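Local coordinates for protein alpha-fucosidase GH29 (Fusarium graminearum, PDB 4PSR) that hydrolyses alpha-L-fucosides and probably releases the alpha-1,6-linked fucose at the reducing-end N-acetylglucosamine of glycoprotein glycans, at residues Q172-Y176 with N177-Q181; Q205-F208 with D209-E213; A243-E246 with Q247-L250; F252-Y255 with Y256-G260. All blocks are in the same frame, centred on the assembly; numbering follows the deposited sequence. Where two conformers were deposited one is given.

Contact 1: residues Q172-Y176 with N177-Q181; sequences QAYNY and NGFFQ
The turn from Tyr174 to Phe179 closes on one carbonyl: Tyr174 O accepts Asn177 N at 3.0 Å and Phe179 N at 3.1 Å, the two donors arriving from opposite faces of its plane, and the second bond spans a wider pi-type turn. Water 2 bonds to Asn175 O and to the backbone N of Gly178 and of Phe180, so a water stands between one carbonyl and two amides of the turn. With CG anti to the backbone N (chi1 -176°), the Tyr174 ring is laid alongside the later turn, where Phe179 N and CB lie over one face; Phe179 CB sits 4.0 Å from the ring centroid, 20° off the normal, a CH-pi contact. Phe179 turns its own ring edge toward Tyr174, with CD1 3.7 Å from CE2 of Tyr174. Tyr174 OH donates to water 1 (2.7 Å), which in turn donates to Gln181 OE1. Asn177 ND2 gives a nearly straight bond of 3.0 Å to Ala173 O, arriving above the carbonyl plane, and also serves Ala243 O; its OD1 is taken by Arg200. The same ND2 lies over one face of the Tyr176 ring, whose OH bonds to Asp204. Together the bonds on Tyr174 O and the contact with Phe179 fix the Tyr174 ring about 6 Å from the bound fucose, against His127 and Phe227, which neighbour the sugar.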
loop_
_atom_site.group_PDB
_atom_site.type_symbol
_atom_site.label_atom_id
_atom_site.label_comp_id
_atom_site.label_asym_id
_atom_site.label_seq_id
_atom_site.Cartn_x
_atom_site.Cartn_y
_atom_site.Cartn_z
ATOM N N GLN A 172 -3.993 -12.962 -11.016
ATOM C CA GLN A 172 -4.253 -14.042 -11.966
ATOM C C GLN A 172 -3.337 -14.059 -13.188
ATOM O O GLN A 172 -3.406 -14.993 -13.982
ATOM C CB GLN A 172 -5.744 -14.127 -12.322
ATOM C CG GLN A 172 -6.284 -13.236 -13.423
ATOM C CD GLN A 172 -6.446 -11.764 -13.087
ATOM O OE1 GLN A 172 -5.863 -11.264 -12.117
ATOM N NE2 GLN A 172 -7.233 -11.046 -13.893
ATOM N N ALA A 173 -2.438 -13.088 -13.303
ATOM C CA ALA A 173 -1.443 -13.115 -14.390
ATOM C C ALA A 173 -0.386 -14.176 -14.194
ATOM O O ALA A 173 -0.013 -14.875 -15.165
ATOM C CB ALA A 173 -0.790 -11.773 -14.541
ATOM N N TYR A 174 0.156 -14.336 -12.989
ATOM C CA TYR A 174 1.272 -15.273 -12.825
ATOM C C TYR A 174 0.807 -16.723 -12.947
ATOM O O TYR A 174 1.592 -17.639 -13.246
ATOM C CB TYR A 174 2.014 -15.008 -11.510
ATOM C CG TYR A 174 3.245 -15.835 -11.265
ATOM C CD1 TYR A 174 4.171 -16.085 -12.279
ATOM C CD2 TYR A 174 3.534 -16.299 -9.996
ATOM C CE1 TYR A 174 5.296 -16.825 -12.030
ATOM C CE2 TYR A 174 4.672 -17.050 -9.738
ATOM C CZ TYR A 174 5.563 -17.292 -10.757
ATOM O OH TYR A 174 6.685 -18.049 -10.450
ATOM N N ASN A 175 -0.503 -16.936 -12.797
ATOM C CA ASN A 175 -1.092 -18.254 -12.982
ATOM C C ASN A 175 -0.624 -18.987 -14.250
ATOM O O ASN A 175 -0.370 -20.197 -14.185
ATOM C CB ASN A 175 -2.631 -18.123 -12.980
ATOM C CG ASN A 175 -3.326 -19.399 -13.356
ATOM O OD1 ASN A 175 -3.757 -19.554 -14.505
ATOM N ND2 ASN A 175 -3.414 -20.342 -12.423
ATOM N N TYR A 176 -0.530 -18.264 -15.356
ATOM C CA TYR A 176 -0.135 -18.857 -16.629
ATOM C C TYR A 176 1.217 -18.374 -17.092
ATOM O O TYR A 176 1.586 -18.619 -18.259
ATOM C CB TYR A 176 -1.194 -18.613 -17.705
ATOM C CG TYR A 176 -1.485 -17.178 -18.110
ATOM C CD1 TYR A 176 -2.424 -16.402 -17.405
ATOM C CD2 TYR A 176 -0.903 -16.613 -19.263
ATOM C CE1 TYR A 176 -2.729 -15.136 -17.807
ATOM C CE2 TYR A 176 -1.200 -15.310 -19.654
ATOM C CZ TYR A 176 -2.136 -14.592 -18.939
ATOM O OH TYR A 176 -2.475 -13.315 -19.330
ATOM N N ASN A 177 1.947 -17.681 -16.214
ATOM C CA ASN A 177 3.292 -17.168 -16.514
ATOM C C ASN A 177 4.349 -17.819 -15.642
ATOM O O ASN A 177 5.433 -17.281 -15.497
ATOM C CB ASN A 177 3.350 -15.630 -16.416
ATOM C CG ASN A 177 2.841 -14.957 -17.653
ATOM O OD1 ASN A 177 3.531 -14.954 -18.689
ATOM N ND2 ASN A 177 1.670 -14.365 -17.589
ATOM N N GLY A 178 4.050 -18.980 -15.070
ATOM C CA GLY A 178 5.040 -19.785 -14.392
ATOM C C GLY A 178 4.650 -20.341 -13.042
ATOM O O GLY A 178 5.269 -21.285 -12.583
ATOM N N PHE A 179 3.624 -19.798 -12.392
ATOM C CA PHE A 179 3.297 -20.278 -11.045
ATOM C C PHE A 179 3.201 -21.792 -10.965
ATOM O O PHE A 179 3.738 -22.403 -10.050
ATOM C CB PHE A 179 1.968 -19.665 -10.596
ATOM C CG PHE A 179 1.600 -19.936 -9.145
ATOM C CD1 PHE A 179 2.275 -19.324 -8.106
ATOM C CD2 PHE A 179 0.531 -20.764 -8.845
ATOM C CE1 PHE A 179 1.911 -19.534 -6.779
ATOM C CE2 PHE A 179 0.158 -20.969 -7.518
ATOM C CZ PHE A 179 0.853 -20.361 -6.502
ATOM N N PHE A 180 2.488 -22.379 -11.923
ATOM C CA PHE A 180 2.267 -23.821 -11.925
ATOM C C PHE A 180 3.254 -24.555 -12.866
ATOM O O PHE A 180 2.948 -25.609 -13.392
ATOM C CB PHE A 180 0.825 -24.120 -12.330
ATOM C CG PHE A 180 -0.195 -23.950 -11.214
ATOM C CD1 PHE A 180 -0.056 -24.638 -10.024
ATOM C CD2 PHE A 180 -1.343 -23.160 -11.413
ATOM C CE1 PHE A 180 -1.018 -24.540 -9.008
ATOM C CE2 PHE A 180 -2.323 -23.083 -10.379
ATOM C CZ PHE A 180 -2.155 -23.763 -9.215
ATOM N N GLN A 181 4.455 -24.021 -13.022
ATOM C CA GLN A 181 5.414 -24.613 -13.983
ATOM C C GLN A 181 5.754 -26.076 -13.682
ATOM O O GLN A 181 6.110 -26.818 -14.608
ATOM C CB GLN A 181 6.707 -23.780 -14.027
ATOM C CG GLN A 181 7.554 -23.821 -12.788
ATOM C CD GLN A 181 8.718 -22.884 -12.897
ATOM O OE1 GLN A 181 8.733 -21.806 -12.328
ATOM N NE2 GLN A 181 9.737 -23.307 -13.647
HETATM O O HOH W 1 7.723 -19.198 -12.645
HETATM O O HOH W 2 2.071 -21.256 -14.803
#

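Contact 2: residues Q205-F208 with D209-E213; sequences QLWF and DKHRE
The Trp207 indole receives the edge of His211 on one face: His211 CD2 stands 3.5 Å above the Trp207 plane, displaced toward the rim, and His211 NE2 comes within 3.4 Å of Trp207 CZ2. With planes 87° apart and the centroid of the six-membered ring 4.6 Å from that of the imidazole, the pair is a true edge-to-face stack between residues i and i+4. On the next residue, Phe208 presents its rim to Arg212. In the conformer described, one of two deposited and therefore tentative, Phe208 CE2 lies over the centre of the Arg212 guanidinium. That conformer also lets Arg212 NH1 make a salt bridge to Asp209 OD1. The same oxygen accepts from Gln205 NE2 at 3.0 Å; in that conformer the two donors meet it from opposite faces of the carboxylate plane, and Asp209 OD1 lies close to the plane of the Gln205 amide. Gln205 achieves this by bending at chi2 (71°), which folds its amide along the helix toward Asp209. On the other flank the aliphatic chain of Lys210, extended beyond CG, runs past Leu206, with CE 3.7 Å from Leu206 CG, and carries NZ to a salt bridge with Glu125. These side chains belong to helix 200-218 on the outside of the TIM barrel: Trp207 and His211 touch strand 222-225, and His211 also stacks on Phe252 of helix 246-263, the neighbouring helix that Gln205, Phe208 and Arg212 abut.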
loop_
_atom_site.group_PDB
_atom_site.type_symbol
_atom_site.label_atom_id
_atom_site.label_comp_id
_atom_site.label_asym_id
_atom_site.label_seq_id
_atom_site.Cartn_x
_atom_site.Cartn_y
_atom_site.Cartn_z
ATOM N N GLN A 205 -7.031 -13.748 -22.859
ATOM C CA GLN A 205 -8.436 -13.418 -22.878
ATOM C C GLN A 205 -9.095 -13.693 -21.520
ATOM O O GLN A 205 -9.924 -12.877 -21.074
ATOM C CB GLN A 205 -9.159 -14.203 -24.002
ATOM C CG GLN A 205 -10.642 -13.899 -24.102
ATOM C CD GLN A 205 -10.897 -12.499 -24.647
ATOM O OE1 GLN A 205 -10.437 -12.165 -25.742
ATOM N NE2 GLN A 205 -11.632 -11.678 -23.910
ATOM N N LEU A 206 -8.760 -14.810 -20.900
ATOM C CA LEU A 206 -9.300 -15.196 -19.604
ATOM C C LEU A 206 -8.860 -14.205 -18.530
ATOM O O LEU A 206 -9.650 -13.907 -17.605
ATOM C CB LEU A 206 -8.892 -16.635 -19.264
ATOM C CG LEU A 206 -9.416 -17.190 -17.944
ATOM C CD1 LEU A 206 -10.945 -17.256 -17.947
ATOM C CD2 LEU A 206 -8.847 -18.576 -17.679
ATOM N N TRP A 207 -7.656 -13.650 -18.630
ATOM C CA TRP A 207 -7.201 -12.651 -17.647
ATOM C C TRP A 207 -8.160 -11.475 -17.626
ATOM O O TRP A 207 -8.606 -11.013 -16.561
ATOM C CB TRP A 207 -5.781 -12.191 -17.996
ATOM C CG TRP A 207 -5.245 -11.116 -17.074
ATOM C CD1 TRP A 207 -4.543 -11.299 -15.916
ATOM C CD2 TRP A 207 -5.369 -9.704 -17.261
ATOM N NE1 TRP A 207 -4.243 -10.065 -15.354
ATOM C CE2 TRP A 207 -4.749 -9.074 -16.143
ATOM C CE3 TRP A 207 -5.960 -8.906 -18.244
ATOM C CZ2 TRP A 207 -4.671 -7.682 -16.020
ATOM C CZ3 TRP A 207 -5.898 -7.528 -18.112
ATOM C CH2 TRP A 207 -5.256 -6.925 -16.996
ATOM N N PHE A 208 -8.489 -10.986 -18.817
ATOM C CA PHE A 208 -9.439 -9.903 -18.982
ATOM C C PHE A 208 -10.859 -10.304 -18.573
ATOM O O PHE A 208 -11.528 -9.572 -17.822
ATOM C CB PHE A 208 -9.465 -9.371 -20.425
ATOM C CG PHE A 208 -10.593 -8.425 -20.680
ATOM C CD1 PHE A 208 -10.462 -7.080 -20.397
ATOM C CD2 PHE A 208 -11.804 -8.871 -21.164
ATOM C CE1 PHE A 208 -11.519 -6.197 -20.600
ATOM C CE2 PHE A 208 -12.845 -7.993 -21.361
ATOM C CZ PHE A 208 -12.695 -6.652 -21.076
ATOM N N ASP A 209 -11.305 -11.475 -19.024
ATOM C CA ASP A 209 -12.682 -11.900 -18.757
ATOM C C ASP A 209 -12.912 -12.063 -17.247
ATOM O O ASP A 209 -13.990 -11.768 -16.737
ATOM C CB ASP A 209 -13.016 -13.211 -19.462
ATOM C CG ASP A 209 -13.150 -13.062 -20.975
ATOM O OD1 ASP A 209 -13.298 -11.932 -21.459
ATOM O OD2 ASP A 209 -13.148 -14.108 -21.651
ATOM N N LYS A 210 -11.905 -12.553 -16.522
ATOM C CA LYS A 210 -11.999 -12.669 -15.068
ATOM C C LYS A 210 -12.181 -11.289 -14.424
ATOM O O LYS A 210 -13.069 -11.078 -13.562
ATOM C CB LYS A 210 -10.769 -13.380 -14.508
ATOM C CG LYS A 210 -10.783 -14.882 -14.689
ATOM C CD LYS A 210 -9.414 -15.493 -14.384
ATOM C CE LYS A 210 -9.471 -17.008 -14.298
ATOM N NZ LYS A 210 -8.143 -17.523 -13.862
ATOM N N HIS A 211 -11.327 -10.330 -14.791
ATOM C CA HIS A 211 -11.492 -8.966 -14.295
ATOM C C HIS A 211 -12.868 -8.385 -14.606
ATOM O O HIS A 211 -13.517 -7.819 -13.733
ATOM C CB HIS A 211 -10.485 -8.015 -14.930
ATOM C CG HIS A 211 -9.188 -7.872 -14.213
ATOM N ND1 HIS A 211 -9.110 -7.736 -12.843
ATOM C CD2 HIS A 211 -7.923 -7.760 -14.683
ATOM C CE1 HIS A 211 -7.850 -7.536 -12.502
ATOM N NE2 HIS A 211 -7.106 -7.544 -13.601
ATOM N N ARG A 212 -13.298 -8.514 -15.852
ATOM C CA ARG A 212 -14.563 -7.945 -16.301
ATOM C C ARG A 212 -15.753 -8.507 -15.519
ATOM O O ARG A 212 -16.632 -7.765 -15.067
ATOM C CB ARG A 212 -14.748 -8.201 -17.800
ATOM C CG ARG A 212 -16.170 -7.949 -18.286
ATOM C CD ARG A 212 -16.264 -7.795 -19.791
ATOM N NE ARG A 212 -15.794 -8.997 -20.459
ATOM C CZ ARG A 212 -15.876 -9.223 -21.762
ATOM N NH1 ARG A 212 -15.406 -10.357 -22.255
ATOM N NH2 ARG A 212 -16.412 -8.319 -22.568
ATOM N N GLU A 213 -15.773 -9.822 -15.368
ATOM C CA GLU A 213 -16.872 -10.520 -14.696
ATOM C C GLU A 213 -16.875 -10.120 -13.225
ATOM O O GLU A 213 -17.920 -9.779 -12.650
ATOM C CB GLU A 213 -16.709 -12.025 -14.843
ATOM C CG GLU A 213 -17.895 -12.857 -14.344
ATOM C CD GLU A 213 -17.598 -14.319 -14.513
ATOM O OE1 GLU A 213 -16.630 -14.776 -13.865
ATOM O OE2 GLU A 213 -18.223 -15.004 -15.376
#

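Contact 3: residues A243-E246 with Q247-L250; sequences AVDE and QKRL. With MAN (alpha-D-mannopyranose), chain D.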
loop_
_atom_site.group_PDB
_atom_site.type_symbol
_atom_site.label_atom_id
_atom_site.label_comp_id
_atom_site.label_asym_id
_atom_site.label_seq_id
_atom_site.Cartn_x
_atom_site.Cartn_y
_atom_site.Cartn_z
ATOM N N ALA A 243 4.248 -11.740 -18.538
ATOM C CA ALA A 243 3.420 -10.651 -18.990
ATOM C C ALA A 243 2.038 -11.096 -19.413
ATOM O O ALA A 243 1.821 -12.270 -19.723
ATOM C CB ALA A 243 4.108 -9.927 -20.203
ATOM N N VAL A 244 1.149 -10.115 -19.470
ATOM C CA VAL A 244 -0.178 -10.209 -20.077
ATOM C C VAL A 244 -0.154 -9.439 -21.395
ATOM O O VAL A 244 0.455 -8.384 -21.511
ATOM C CB VAL A 244 -1.289 -9.623 -19.130
ATOM C CG1 VAL A 244 -2.648 -9.595 -19.824
ATOM C CG2 VAL A 244 -1.350 -10.398 -17.822
ATOM N N ASP A 245 -0.802 -9.986 -22.409
ATOM C CA ASP A 245 -0.913 -9.271 -23.663
ATOM C C ASP A 245 -1.292 -7.785 -23.478
ATOM O O ASP A 245 -2.246 -7.437 -22.751
ATOM C CB ASP A 245 -1.939 -9.975 -24.536
ATOM C CG ASP A 245 -2.118 -9.290 -25.850
ATOM O OD1 ASP A 245 -1.204 -9.429 -26.690
ATOM O OD2 ASP A 245 -3.142 -8.596 -26.006
ATOM N N GLU A 246 -0.578 -6.887 -24.145
ATOM C CA GLU A 246 -0.764 -5.471 -23.988
ATOM C C GLU A 246 -2.174 -4.999 -24.309
ATOM O O GLU A 246 -2.729 -4.170 -23.593
ATOM C CB GLU A 246 0.252 -4.693 -24.852
ATOM C CG GLU A 246 0.202 -3.196 -24.649
ATOM C CD GLU A 246 0.932 -2.405 -25.710
ATOM O OE1 GLU A 246 1.505 -1.369 -25.350
ATOM O OE2 GLU A 246 0.904 -2.799 -26.895
ATOM N N GLN A 247 -2.749 -5.542 -25.379
ATOM C CA GLN A 247 -4.096 -5.197 -25.793
ATOM C C GLN A 247 -5.098 -5.507 -24.672
ATOM O O GLN A 247 -6.004 -4.724 -24.391
ATOM C CB GLN A 247 -4.468 -5.950 -27.082
ATOM C CG GLN A 247 -5.853 -5.664 -27.590
ATOM C CD GLN A 247 -6.073 -6.085 -29.043
ATOM O OE1 GLN A 247 -5.263 -6.801 -29.636
ATOM N NE2 GLN A 247 -7.179 -5.638 -29.618
ATOM N N LYS A 248 -4.915 -6.656 -24.035
ATOM C CA LYS A 248 -5.814 -7.092 -22.966
ATOM C C LYS A 248 -5.664 -6.206 -21.721
ATOM O O LYS A 248 -6.661 -5.869 -21.050
ATOM C CB LYS A 248 -5.634 -8.570 -22.653
ATOM C CG LYS A 248 -6.126 -9.499 -23.812
ATOM C CD LYS A 248 -7.594 -9.372 -23.987
ATOM C CE LYS A 248 -8.125 -10.154 -25.149
ATOM N NZ LYS A 248 -8.233 -9.294 -26.327
ATOM N N ARG A 249 -4.438 -5.802 -21.408
ATOM C CA ARG A 249 -4.239 -4.820 -20.332
ATOM C C ARG A 249 -4.960 -3.523 -20.596
ATOM O O ARG A 249 -5.651 -2.996 -19.733
ATOM C CB ARG A 249 -2.747 -4.590 -20.127
ATOM C CG ARG A 249 -2.061 -5.724 -19.431
ATOM C CD ARG A 249 -0.594 -5.461 -19.251
ATOM N NE ARG A 249 0.245 -5.835 -20.392
ATOM C CZ ARG A 249 1.175 -5.062 -20.943
ATOM N NH1 ARG A 249 1.342 -3.798 -20.613
ATOM N NH2 ARG A 249 1.932 -5.568 -21.910
ATOM N N LEU A 250 -4.850 -3.020 -21.818
ATOM C CA LEU A 250 -5.488 -1.780 -22.192
ATOM C C LEU A 250 -7.013 -1.913 -22.200
ATOM O O LEU A 250 -7.717 -0.969 -21.835
ATOM C CB LEU A 250 -4.998 -1.309 -23.571
ATOM C CG LEU A 250 -3.591 -0.729 -23.547
ATOM C CD1 LEU A 250 -3.097 -0.561 -24.981
ATOM C CD2 LEU A 250 -3.619 0.615 -22.840
HETATM C C1 MAN D . 3.298 -5.856 -27.545
HETATM C C2 MAN D . 2.306 -5.875 -28.712
HETATM C C3 MAN D . 2.894 -5.065 -29.880
HETATM C C4 MAN D . 3.256 -3.631 -29.407
HETATM C C5 MAN D . 4.241 -3.729 -28.210
HETATM C C6 MAN D . 4.585 -2.389 -27.551
HETATM O O2 MAN D . 1.111 -5.226 -28.324
HETATM O O3 MAN D . 2.023 -5.045 -30.991
HETATM O O4 MAN D . 3.861 -2.907 -30.466
HETATM O O5 MAN D . 3.648 -4.562 -27.161
HETATM O O6 MAN D . 5.416 -2.648 -26.395
HETATM O O HOH W 3 -1.012 -6.817 -27.660
HETATM O O HOH W 4 -5.670 -9.187 -27.461
HETATM O O HOH W 5 -2.855 -7.673 -29.366
#
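Arg249 curls back along its helix because CG lies anti to the carbonyl carbon (chi1 -74°) and the chain bends at chi3 (-86°), which brings the guanidinium side-on to Val244 O. NE at 2.8 Å and NH2 at 3.2 Å both bond to Val244 O, which lies only 2° out of the guanidinium plane, so one carbonyl is gripped twice and the rotation of the group is fixed. Glu246 CA rests over one guanidinium face, and Arg249 NH1 is held by Gly277 O. Asp245 OD2 accepts Lys248 N at 3.3 Å on its anti side, a capping bond across the first turn. Waters 3 and 4 bond to the Asp245 carboxylate: water 3 donates to OD1 and also bonds to O2 of a glycan mannose, and water 4 links OD2 to Lys248 NZ, whose direct salt-bridge partner is Glu251. The mannose O2 donates to Glu246 OE2 at 2.8 Å, while OE1 of the same carboxylate is taken by Trp11. The arrangement is a helix N-cap with Asp245 at the cap position, here starting helix 246-263 after the loop that follows barrel strand 222-225, with Glu246 of the first turn bonded to a glycan mannose rather than to substrate.

Contact 4: residues F252-Y255 with Y256-G260; sequences FLAY and YFNRG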
loop_
_atom_site.group_PDB
_atom_site.type_symbol
_atom_site.label_atom_id
_atom_site.label_comp_id
_atom_site.label_asym_id
_atom_site.label_seq_id
_atom_site.Cartn_x
_atom_site.Cartn_y
_atom_site.Cartn_z
ATOM N N PHE A 252 -8.746 -3.949 -20.254
ATOM C CA PHE A 252 -9.100 -3.897 -18.829
ATOM C C PHE A 252 -9.181 -2.460 -18.303
ATOM O O PHE A 252 -10.192 -2.073 -17.671
ATOM C CB PHE A 252 -8.109 -4.680 -17.962
ATOM C CG PHE A 252 -8.243 -4.337 -16.505
ATOM C CD1 PHE A 252 -9.362 -4.730 -15.768
ATOM C CD2 PHE A 252 -7.280 -3.551 -15.882
ATOM C CE1 PHE A 252 -9.501 -4.361 -14.426
ATOM C CE2 PHE A 252 -7.403 -3.182 -14.544
ATOM C CZ PHE A 252 -8.515 -3.582 -13.819
ATOM N N LEU A 253 -8.137 -1.656 -18.540
ATOM C CA LEU A 253 -8.105 -0.292 -18.038
ATOM C C LEU A 253 -9.296 0.504 -18.574
ATOM O O LEU A 253 -10.006 1.182 -17.820
ATOM C CB LEU A 253 -6.755 0.374 -18.401
ATOM C CG LEU A 253 -5.527 -0.228 -17.727
ATOM C CD1 LEU A 253 -4.238 0.336 -18.328
ATOM C CD2 LEU A 253 -5.567 0.045 -16.203
ATOM N N ALA A 254 -9.507 0.451 -19.890
ATOM C CA ALA A 254 -10.639 1.181 -20.460
ATOM C C ALA A 254 -11.990 0.696 -19.914
ATOM O O ALA A 254 -12.852 1.507 -19.581
ATOM C CB ALA A 254 -10.624 1.120 -22.003
ATOM N N TYR A 255 -12.152 -0.628 -19.792
ATOM C CA TYR A 255 -13.413 -1.173 -19.292
ATOM C C TYR A 255 -13.714 -0.725 -17.866
ATOM O O TYR A 255 -14.793 -0.222 -17.572
ATOM C CB TYR A 255 -13.431 -2.687 -19.404
ATOM C CG TYR A 255 -14.784 -3.317 -19.197
ATOM C CD1 TYR A 255 -15.595 -3.625 -20.278
ATOM C CD2 TYR A 255 -15.258 -3.619 -17.929
ATOM C CE1 TYR A 255 -16.828 -4.210 -20.113
ATOM C CE2 TYR A 255 -16.490 -4.223 -17.752
ATOM C CZ TYR A 255 -17.271 -4.507 -18.867
ATOM O OH TYR A 255 -18.508 -5.108 -18.728
ATOM N N TYR A 256 -12.721 -0.854 -16.995
ATOM C CA TYR A 256 -12.897 -0.474 -15.607
ATOM C C TYR A 256 -13.103 1.036 -15.466
ATOM O O TYR A 256 -14.006 1.466 -14.733
ATOM C CB TYR A 256 -11.688 -0.935 -14.807
ATOM C CG TYR A 256 -11.804 -0.723 -13.297
ATOM C CD1 TYR A 256 -13.017 -0.884 -12.624
ATOM C CD2 TYR A 256 -10.684 -0.394 -12.532
ATOM C CE1 TYR A 256 -13.101 -0.750 -11.232
ATOM C CE2 TYR A 256 -10.765 -0.246 -11.148
ATOM C CZ TYR A 256 -11.972 -0.425 -10.513
ATOM O OH TYR A 256 -12.012 -0.278 -9.133
ATOM N N PHE A 257 -12.292 1.852 -16.145
ATOM C CA PHE A 257 -12.431 3.298 -16.020
ATOM C C PHE A 257 -13.774 3.771 -16.608
ATOM O O PHE A 257 -14.406 4.689 -16.083
ATOM C CB PHE A 257 -11.239 4.028 -16.675
ATOM C CG PHE A 257 -9.904 3.724 -16.055
ATOM C CD1 PHE A 257 -9.793 3.165 -14.786
ATOM C CD2 PHE A 257 -8.737 4.014 -16.749
ATOM C CE1 PHE A 257 -8.546 2.897 -14.248
ATOM C CE2 PHE A 257 -7.485 3.722 -16.223
ATOM C CZ PHE A 257 -7.387 3.195 -14.949
ATOM N N ASN A 258 -14.256 3.108 -17.658
ATOM C CA ASN A 258 -15.589 3.430 -18.183
ATOM C C ASN A 258 -16.698 3.028 -17.215
ATOM O O ASN A 258 -17.664 3.761 -17.042
ATOM C CB ASN A 258 -15.825 2.769 -19.541
ATOM C CG ASN A 258 -15.114 3.486 -20.660
ATOM O OD1 ASN A 258 -14.932 4.700 -20.605
ATOM N ND2 ASN A 258 -14.726 2.746 -21.693
ATOM N N ARG A 259 -16.569 1.862 -16.595
ATOM C CA ARG A 259 -17.569 1.460 -15.616
ATOM C C ARG A 259 -17.587 2.439 -14.445
ATOM O O ARG A 259 -18.648 2.771 -13.939
ATOM C CB ARG A 259 -17.334 0.038 -15.115
ATOM C CG ARG A 259 -17.665 -1.055 -16.118
ATOM C CD ARG A 259 -19.067 -0.941 -16.662
ATOM N NE ARG A 259 -19.537 -2.222 -17.189
ATOM C CZ ARG A 259 -20.514 -2.363 -18.080
ATOM N NH1 ARG A 259 -21.146 -1.300 -18.565
ATOM N NH2 ARG A 259 -20.858 -3.580 -18.490
ATOM N N GLY A 260 -16.421 2.924 -14.008
ATOM C CA GLY A 260 -16.384 3.891 -12.925
ATOM C C GLY A 260 -17.211 5.115 -13.239
ATOM O O GLY A 260 -17.974 5.604 -12.400
#
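Tyr255 OH is shared by Arg259 and Asp216: Arg259 NH2 reaches it at 2.8 Å, but the N-H...O angle of 127° marks a weak bond, and Asp216 OD2 forms a hydrogen bond of its own. The guanidinium is tilted 74° to the Tyr255 ring, and its charge is met by salt bridges from NE to Asp216 and from NH1 to Glu262. Such a cluster of opposite charges would be expected to hold Arg259 in place at the partly exposed flank of the helix. Regular i to i+4 bonds, such as Tyr256 N to Phe252 O at 2.9 Å, carry the backbone. This is the helix that leads from barrel strand 222-225 to strand 268-272, and its apolar side packs on both. There Phe252 and Tyr256 point the same way, with planes nearly parallel but slid so far that the rings barely overlap; Phe252 CZ comes 4.1 Å from Tyr256 CD2. Tyr256 OH ends on Pro220 O. With CG beside its backbone N (chi1 -62°), Phe257 lies with one face over Leu253 O, 3.0 Å from the ring plane, and its CZ touches Leu253 CD2 at 3.8 Å. Phe257 also stacks on His17, a ligand of the sodium ion.

In the fold
All four contacts are local and lie in the TIM-barrel part of the chain. Contacts 3 and 4 are successive parts of helix 246-263, contact 2 is the adjacent helix 200-218, and contact 1 is a turn after strand 165-170. The touching residues of contact 1 are all buried, and it comes within about 6 Å of the fucose, against about 13 Å for contact 2. Contacts 2 and 4 are mainly buried, each with an aromatic side toward the strands and a charged flank. Contact 3 is only partly buried, with waters and a mannose at its cap. Contact 2 touches all three others: Trp207 meets Gln172 and Val244, while His211 and Arg212 pack on Phe252 and Tyr255. Contacts 1 and 4 do not touch.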